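Local coordinates for protein inositol 2-dehydrogenase (PDB 4HKT) that catalyses the NAD-dependent oxidation of myo-inositol to scyllo-inosose, the first step of myo-inositol breakdown, at residues M2-L8 with D27-V33; I64-C70 with K88-E93. All blocks are in the same frame, centred on the assembly; numbering follows the deposited sequence. Where two conformers were deposited one is given.

Contact 1 (M2-L8 with D27-V33); sequences MTVRFGL and DARLVAV. With NA (sodium ion), chain C.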
# COMPACT_ATOMS: atom_id res chain seq x y z
N MSE B 2 33.20 28.26 10.56
CA MSE B 2 32.35 29.47 10.85
C MSE B 2 30.98 29.05 11.31
O MSE B 2 30.47 27.98 10.93
CB MSE B 2 32.26 30.38 9.61
CG MSE B 2 31.38 29.78 8.50
SE MSE B 2 31.95 30.33 6.69
CE MSE B 2 33.03 28.74 6.27
N THR B 3 30.36 29.89 12.13
CA THR B 3 29.01 29.68 12.64
C THR B 3 28.13 30.85 12.21
O THR B 3 28.46 32.00 12.48
CB THR B 3 29.03 29.60 14.17
OG1 THR B 3 29.89 28.54 14.57
CG2 THR B 3 27.62 29.36 14.74
N VAL B 4 27.00 30.54 11.55
CA VAL B 4 26.02 31.56 11.15
C VAL B 4 25.19 31.97 12.36
O VAL B 4 24.56 31.13 13.02
CB VAL B 4 25.09 31.05 10.04
CG1 VAL B 4 24.07 32.11 9.63
CG2 VAL B 4 25.90 30.65 8.82
N ARG B 5 25.22 33.27 12.66
CA ARG B 5 24.47 33.80 13.80
C ARG B 5 23.13 34.35 13.31
O ARG B 5 23.07 35.25 12.47
CB ARG B 5 25.28 34.87 14.54
CG ARG B 5 26.51 34.33 15.26
CD ARG B 5 27.31 35.39 16.02
NE ARG B 5 26.69 35.74 17.30
CZ ARG B 5 27.14 35.34 18.49
NH1 ARG B 5 28.23 34.60 18.57
NH2 ARG B 5 26.51 35.71 19.59
N PHE B 6 22.05 33.78 13.86
CA PHE B 6 20.68 34.07 13.43
C PHE B 6 19.91 34.93 14.42
O PHE B 6 19.95 34.71 15.64
CB PHE B 6 19.90 32.75 13.28
CG PHE B 6 20.22 31.98 12.02
CD1 PHE B 6 19.36 32.02 10.93
CD2 PHE B 6 21.37 31.21 11.94
CE1 PHE B 6 19.66 31.32 9.77
CE2 PHE B 6 21.67 30.50 10.79
CZ PHE B 6 20.81 30.54 9.70
N GLY B 7 19.18 35.90 13.89
CA GLY B 7 18.14 36.57 14.63
C GLY B 7 16.83 36.04 14.08
O GLY B 7 16.69 35.94 12.86
N LEU B 8 15.90 35.72 14.97
CA LEU B 8 14.55 35.29 14.60
C LEU B 8 13.59 36.42 14.90
O LEU B 8 13.60 36.97 16.00
CB LEU B 8 14.14 34.04 15.41
CG LEU B 8 12.69 33.55 15.30
CD1 LEU B 8 12.30 33.31 13.86
CD2 LEU B 8 12.48 32.28 16.11
N ASP B 27 25.83 24.10 11.96
CA ASP B 27 26.55 25.32 11.55
C ASP B 27 25.91 26.64 11.98
O ASP B 27 26.38 27.70 11.59
CB ASP B 27 26.74 25.32 10.04
CG ASP B 27 27.63 24.19 9.58
OD1 ASP B 27 28.66 23.96 10.23
OD2 ASP B 27 27.29 23.55 8.57
N ALA B 28 24.87 26.59 12.81
CA ALA B 28 24.10 27.79 13.11
C ALA B 28 23.84 27.94 14.58
O ALA B 28 23.72 26.94 15.28
CB ALA B 28 22.76 27.73 12.39
N ARG B 29 23.73 29.19 15.04
CA ARG B 29 23.35 29.48 16.42
C ARG B 29 22.23 30.50 16.44
O ARG B 29 22.30 31.52 15.77
CB ARG B 29 24.55 30.04 17.22
CG ARG B 29 24.24 30.31 18.70
CD ARG B 29 25.34 31.10 19.44
NE ARG B 29 26.67 30.52 19.23
CZ ARG B 29 27.61 31.00 18.42
NH1 ARG B 29 27.41 32.11 17.71
NH2 ARG B 29 28.78 30.37 18.31
N LEU B 30 21.22 30.23 17.25
CA LEU B 30 20.17 31.20 17.50
C LEU B 30 20.62 32.14 18.62
O LEU B 30 20.80 31.72 19.76
CB LEU B 30 18.87 30.50 17.88
CG LEU B 30 17.68 31.43 18.09
CD1 LEU B 30 17.37 32.20 16.81
CD2 LEU B 30 16.48 30.63 18.52
N VAL B 31 20.79 33.41 18.26
CA VAL B 31 21.35 34.45 19.14
C VAL B 31 20.24 35.31 19.74
O VAL B 31 20.28 35.60 20.93
CB VAL B 31 22.32 35.35 18.33
CG1 VAL B 31 22.80 36.54 19.16
CG2 VAL B 31 23.49 34.54 17.82
N ALA B 32 19.27 35.71 18.92
CA ALA B 32 18.25 36.66 19.35
C ALA B 32 16.88 36.36 18.78
O ALA B 32 16.76 35.93 17.64
CB ALA B 32 18.66 38.07 19.00
N VAL B 33 15.85 36.54 19.61
CA VAL B 33 14.47 36.49 19.17
C VAL B 33 13.80 37.84 19.41
O VAL B 33 14.11 38.51 20.40
CB VAL B 33 13.65 35.46 19.95
CG1 VAL B 33 12.21 35.40 19.44
CG2 VAL B 33 14.31 34.10 19.85
NA NA C . 22.48 25.14 16.24

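Contact 2 (I64-C70 with K88-E93); sequences IDAVVIC and KAIFCE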
# COMPACT_ATOMS: atom_id res chain seq x y z
N ILE B 64 24.89 39.51 14.37
CA ILE B 64 23.86 38.80 13.61
C ILE B 64 24.30 38.75 12.14
O ILE B 64 24.62 39.78 11.55
CB ILE B 64 22.50 39.50 13.75
CG1 ILE B 64 22.02 39.53 15.20
CG2 ILE B 64 21.46 38.82 12.87
CD1 ILE B 64 21.70 38.18 15.81
N ASP B 65 24.35 37.54 11.58
CA ASP B 65 24.70 37.32 10.17
C ASP B 65 23.45 37.21 9.27
O ASP B 65 23.49 37.51 8.09
CB ASP B 65 25.50 36.01 10.04
CG ASP B 65 26.77 35.99 10.95
OD1 ASP B 65 27.58 36.93 10.85
OD2 ASP B 65 26.95 35.02 11.72
N ALA B 66 22.35 36.74 9.84
CA ALA B 66 21.23 36.30 9.06
C ALA B 66 19.99 36.45 9.91
O ALA B 66 20.07 36.28 11.14
CB ALA B 66 21.41 34.85 8.66
N VAL B 67 18.86 36.76 9.26
CA VAL B 67 17.56 36.82 9.92
C VAL B 67 16.56 35.87 9.30
O VAL B 67 16.60 35.60 8.11
CB VAL B 67 16.92 38.24 9.93
CG1 VAL B 67 17.71 39.14 10.85
CG2 VAL B 67 16.83 38.84 8.55
N VAL B 68 15.66 35.38 10.15
CA VAL B 68 14.52 34.59 9.76
C VAL B 68 13.31 35.44 10.09
O VAL B 68 13.08 35.77 11.26
CB VAL B 68 14.49 33.26 10.52
CG1 VAL B 68 13.19 32.53 10.29
CG2 VAL B 68 15.68 32.38 10.09
N ILE B 69 12.54 35.79 9.07
CA ILE B 69 11.37 36.66 9.25
C ILE B 69 10.10 35.80 9.24
O ILE B 69 9.70 35.23 8.19
CB ILE B 69 11.30 37.76 8.18
CG1 ILE B 69 12.58 38.58 8.13
CG2 ILE B 69 10.06 38.63 8.42
CD1 ILE B 69 12.72 39.46 6.90
N CYS B 70 9.49 35.72 10.43
CA CYS B 70 8.28 34.97 10.70
C CYS B 70 7.22 35.89 11.32
O CYS B 70 6.35 35.43 12.01
CB CYS B 70 8.58 33.84 11.70
SG CYS B 70 9.83 32.70 11.04
N LYS B 88 22.36 41.87 6.32
CA LYS B 88 22.05 40.54 6.84
C LYS B 88 21.59 39.67 5.67
O LYS B 88 21.02 40.19 4.71
CB LYS B 88 20.94 40.58 7.90
CG LYS B 88 21.41 40.80 9.34
CD LYS B 88 21.94 42.19 9.61
CE LYS B 88 22.20 42.35 11.10
NZ LYS B 88 23.05 43.51 11.44
N ALA B 89 21.87 38.36 5.73
CA ALA B 89 21.20 37.40 4.84
C ALA B 89 19.79 37.23 5.39
O ALA B 89 19.57 37.30 6.59
CB ALA B 89 21.94 36.06 4.81
N ILE B 90 18.83 36.97 4.50
CA ILE B 90 17.41 37.00 4.87
C ILE B 90 16.68 35.74 4.40
O ILE B 90 16.70 35.37 3.22
CB ILE B 90 16.71 38.21 4.21
CG1 ILE B 90 17.42 39.51 4.54
CG2 ILE B 90 15.27 38.31 4.62
CD1 ILE B 90 17.51 40.42 3.34
N PHE B 91 16.04 35.10 5.33
CA PHE B 91 15.10 34.07 5.02
C PHE B 91 13.74 34.64 5.41
O PHE B 91 13.53 35.00 6.57
CB PHE B 91 15.37 32.80 5.82
CG PHE B 91 14.33 31.76 5.63
CD1 PHE B 91 14.47 30.80 4.64
CD2 PHE B 91 13.18 31.79 6.37
CE1 PHE B 91 13.48 29.87 4.41
CE2 PHE B 91 12.17 30.88 6.15
CZ PHE B 91 12.32 29.92 5.16
N CYS B 92 12.80 34.69 4.47
CA CYS B 92 11.49 35.22 4.77
C CYS B 92 10.35 34.24 4.49
O CYS B 92 10.25 33.74 3.39
CB CYS B 92 11.26 36.51 3.99
SG CYS B 92 9.83 37.43 4.61
N GLU B 93 9.53 33.96 5.49
CA GLU B 93 8.31 33.19 5.27
C GLU B 93 7.42 33.83 4.18
O GLU B 93 7.40 35.05 4.01
CB GLU B 93 7.52 33.03 6.55
CG GLU B 93 7.93 31.83 7.39
CD GLU B 93 7.64 30.50 6.70
OE1 GLU B 93 6.65 30.40 5.96
OE2 GLU B 93 8.46 29.56 6.87

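Contact 1 (M2-L8 with D27-V33)
Phe-6 turns its CG anti to the carbonyl carbon (chi1 -77°), which swings the ring beside Ala-28 of the parallel neighbour strand: CE2 lies 3.4 Å from Ala-28 CB, and the carbonyl oxygen of Arg-29 stands at the ring edge, in its plane. Leu-30 holds CG opposite its backbone N (chi1 -177°), bringing CD1 4.0 Å from Leu-8 CB. On the sheet face of Arg-5 and Arg-29, Thr-3 CG2 sits over one face of the Arg-29 guanidinium, offset toward its rim. In the conformer of Arg-5 given, one of two, Val-31 CG2 approaches the guanidinium obliquely and NE bonds to Asp-63 O. Val-31 is the extra residue of a beta bulge: Phe-6 O accepts Val-31 N at 3.0 Å and, weakly, Ala-32 N at 3.5 Å. Beyond it, Leu-8 N reaches Ala-32 O at 2.8 Å. Ala-28 O binds the sodium ion at 2.4 Å, together with the carbonyls of Ser-23 and Asn-25. Helix 13-24 connects the two strands in a Rossmann beta-alpha-beta unit; Phe-6, Leu-8 and Leu-30 pack on that helix, Val-4 and Ala-28 on helix 281-297, and strand 66-69 joins strand 4-9 along its other edge.

Contact 2 (I64-C70 with K88-E93)
Lys-88 and Ile-64 meet at the start of the strand pair, with the lysine chain passing slantwise across the isoleucine. A bend at chi2 (70°) carries the methylenes across Ile-64, so that CE comes 3.6 Å from Ile-64 O and CG 4.0 Å from Ile-64 CG2. Lys-88 is buried, and its ammonium continues past this contact to be held by the carbonyls of Ala-61 and Glu-59, near the end of helix 55-60. A leucine in place of Lys-88 would probably leave these two carbonyls without their charged donor and strip part of the cover from Ile-64. Further along, residues pair side by side. Val-67 CG2 faces Ile-90 CG1, while Ile-69 CD1 reaches back along the same face to Ile-90 CG2 at 3.6 Å; the thiol of Cys-92 rests against Ile-69, SG to CB 3.9 Å. This face lies against helix 76-85, which connects the two strands in a beta-alpha-beta crossover of the Rossmann fold, with Phe-83, His-76 and Ile-80 reached from it. The opposite face carries Ala-66, Val-68, Ala-89 and Phe-91. There Phe-91 and Val-68 point the same way, ring CD2 lying 4.0 Å from Val-68 CG1, and the ring also meets that of His-18 and touches helix 281-297. Five backbone bonds stitch the parallel strands, from Ala-89 N on a lone pair of Asp-65 O (3.0 Å) to the nearly straight Phe-91 N to Val-67 O (N-H...O 174°). The last, Glu-93 N to Ile-69 O at 3.0 Å, comes at the residue that opens the Glu-Lys-Pro signature of Gfo/Idh/MocA enzymes; its carboxylate turns away from strand 66-69, and OE2 bonds to His-18 NE2.

Overall arrangement
Contacts 1 and 2 are two strand pairings of one parallel Rossmann sheet, their centres 10 Å apart, separated by the seam between strands 4-9 and 66-69. The four strands run 28-34, 4-9, 66-69, 89-93. The seam is joined by probable hydrogen bonds: Arg-5 N to Asp-65 OD2 at 2.6 Å and Gly-7 N to Ala-66 O at 2.9 Å. Leu-8 and Cys-70, one from each contact, touch the glycine-rich turn whose GxGxxG pattern is consistent with NAD binding at the C-terminal ends of these strands. The sodium ion belongs to contact 1; the side chain of Val-68 in contact 2 is about 12 Å from the bound sodium ion.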